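Local atomic coordinates of peptidoglycan glycosyltransferase (Eggerthella lenta, PDB entry 4MNR), a protein that belongs to the penicillin-binding proteins of the bacterial cell envelope and carries a domain of the beta-lactamase-like fold. Residues V381-T386 against G394-G399. Residues are numbered along the deposited sequence; the frame is centred on the assembly and turned at random.
Sequences VVQNGT and GIDVAG
The carboxamide of Gln383 and the carboxylate of Asp396 are linked through one water, their planes nearly perpendicular. The water lies close to the amide plane, 2.7 Å from Gln383 NE2, which donates to it, but well above the carboxylate plane, donating to Asp396 OD1 at 2.6 Å. A long amide and a short acid suit this solvent-exposed margin of the contact, where a water can fill the gap between them.

Deeper in, the flat groups are peptides. Val382 CG2 lies over one face of the Ala398-Gly399 peptide, 3.7 Å from Gly399 N. Val382 CB approaches Val397 O at 3.3 Å, from above the plane of that carbonyl's peptide. With CG1 anti to the backbone N (chi1 173°), this methyl meets Val397 CB at 4.3 Å, while CG2 keeps to the peptides. A branched, compact side chain thus packs against the residues leading into the strand and its first peptide. Val381 instead sits at the oxygen end of the Gly399 carbonyl, with CB 3.2 Å and CG1 3.3 Å from Gly399 O. Gly399 is almost fully extended, a conformation that glycine adopts readily, and its peptide N lies under Val382 CG2.

The contact joins the end of helix 368-384 to the start of edge strand 398-406, which carries the KTG motif of penicillin-binding proteins. Thr386 OG1 hydrogen-bonds to that motif's Thr401 OG1. Helix 233-239 meets Val381 through Thr237, helix 438-453 packs Leu447 on Val397, and on its inner side the strand pairs with 409-418, Ala398 bonding to Met417.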
loop_
_atom_site.group_PDB
_atom_site.type_symbol
_atom_site.label_atom_id
_atom_site.label_comp_id
_atom_site.label_asym_id
_atom_site.label_seq_id
_atom_site.Cartn_x
_atom_site.Cartn_y
_atom_site.Cartn_z
ATOM N N VAL A 381 6.622 17.546 -5.722
ATOM C CA VAL A 381 5.824 16.783 -6.666
ATOM C C VAL A 381 4.403 17.325 -6.694
ATOM O O VAL A 381 3.806 17.502 -7.762
ATOM C CB VAL A 381 5.793 15.289 -6.281
ATOM C CG1 VAL A 381 4.758 14.548 -7.118
ATOM C CG2 VAL A 381 7.183 14.676 -6.466
ATOM N N VAL A 382 3.881 17.625 -5.510
ATOM C CA VAL A 382 2.506 18.082 -5.395
ATOM C C VAL A 382 2.364 19.575 -5.730
ATOM O O VAL A 382 1.376 20.002 -6.336
ATOM C CB VAL A 382 1.945 17.752 -3.998
ATOM C CG1 VAL A 382 0.560 18.385 -3.808
ATOM C CG2 VAL A 382 1.886 16.244 -3.826
ATOM N N GLN A 383 3.368 20.368 -5.371
ATOM C CA GLN A 383 3.323 21.799 -5.666
ATOM C C GLN A 383 3.606 22.148 -7.125
ATOM O O GLN A 383 2.976 23.060 -7.686
ATOM C CB GLN A 383 4.286 22.556 -4.751
ATOM C CG GLN A 383 3.902 22.495 -3.281
ATOM C CD GLN A 383 4.822 23.326 -2.408
ATOM O OE1 GLN A 383 5.983 23.546 -2.745
ATOM N NE2 GLN A 383 4.301 23.802 -1.282
ATOM N N ASN A 384 4.540 21.426 -7.744
ATOM C CA ASN A 384 5.060 21.818 -9.047
ATOM C C ASN A 384 5.117 20.710 -10.094
ATOM O O ASN A 384 5.471 20.958 -11.249
ATOM C CB ASN A 384 6.457 22.418 -8.888
ATOM C CG ASN A 384 6.464 23.636 -7.982
ATOM O OD1 ASN A 384 5.654 24.546 -8.147
ATOM N ND2 ASN A 384 7.366 23.650 -7.011
ATOM N N GLY A 385 4.779 19.493 -9.700
ATOM C CA GLY A 385 4.971 18.360 -10.585
ATOM C C GLY A 385 3.708 17.619 -10.958
ATOM O O GLY A 385 2.646 18.213 -11.147
ATOM N N THR A 386 3.832 16.302 -11.081
ATOM C CA THR A 386 2.732 15.478 -11.570
ATOM C C THR A 386 1.639 15.291 -10.525
ATOM O O THR A 386 0.575 14.761 -10.833
ATOM C CB THR A 386 3.241 14.079 -11.937
ATOM O OG1 THR A 386 3.896 13.508 -10.800
ATOM C CG2 THR A 386 4.244 14.166 -13.087
ATOM N N GLY A 394 -5.181 24.672 2.489
ATOM C CA GLY A 394 -4.892 24.868 3.900
ATOM C C GLY A 394 -3.949 23.877 4.563
ATOM O O GLY A 394 -3.547 24.087 5.708
ATOM N N ILE A 395 -3.608 22.790 3.872
ATOM C CA ILE A 395 -2.694 21.791 4.426
ATOM C C ILE A 395 -1.690 21.367 3.360
ATOM O O ILE A 395 -2.079 21.026 2.251
ATOM C CB ILE A 395 -3.449 20.527 4.896
ATOM C CG1 ILE A 395 -4.456 20.865 5.991
ATOM C CG2 ILE A 395 -2.472 19.477 5.409
ATOM C CD1 ILE A 395 -3.820 21.200 7.329
ATOM N N ASP A 396 -0.403 21.380 3.691
ATOM C CA ASP A 396 0.602 20.921 2.728
ATOM C C ASP A 396 0.572 19.400 2.573
ATOM O O ASP A 396 0.615 18.653 3.561
ATOM C CB ASP A 396 2.017 21.350 3.141
ATOM C CG ASP A 396 2.301 22.825 2.864
ATOM O OD1 ASP A 396 1.566 23.460 2.074
ATOM O OD2 ASP A 396 3.286 23.346 3.431
ATOM N N VAL A 397 0.523 18.947 1.325
ATOM C CA VAL A 397 0.516 17.513 1.011
ATOM C C VAL A 397 1.777 17.167 0.231
ATOM O O VAL A 397 2.172 17.921 -0.666
ATOM C CB VAL A 397 -0.713 17.144 0.149
ATOM C CG1 VAL A 397 -0.632 15.693 -0.298
ATOM C CG2 VAL A 397 -1.993 17.395 0.919
ATOM N N ALA A 398 2.411 16.047 0.574
ATOM C CA ALA A 398 3.575 15.577 -0.170
ATOM C C ALA A 398 3.336 14.156 -0.638
ATOM O O ALA A 398 2.738 13.347 0.078
ATOM C CB ALA A 398 4.819 15.629 0.684
ATOM N N GLY A 399 3.808 13.822 -1.826
ATOM C CA GLY A 399 3.621 12.455 -2.273
ATOM C C GLY A 399 4.292 12.178 -3.589
ATOM O O GLY A 399 4.945 13.048 -4.156
HETATM O O HOH W 1 1.807 23.064 -0.517
#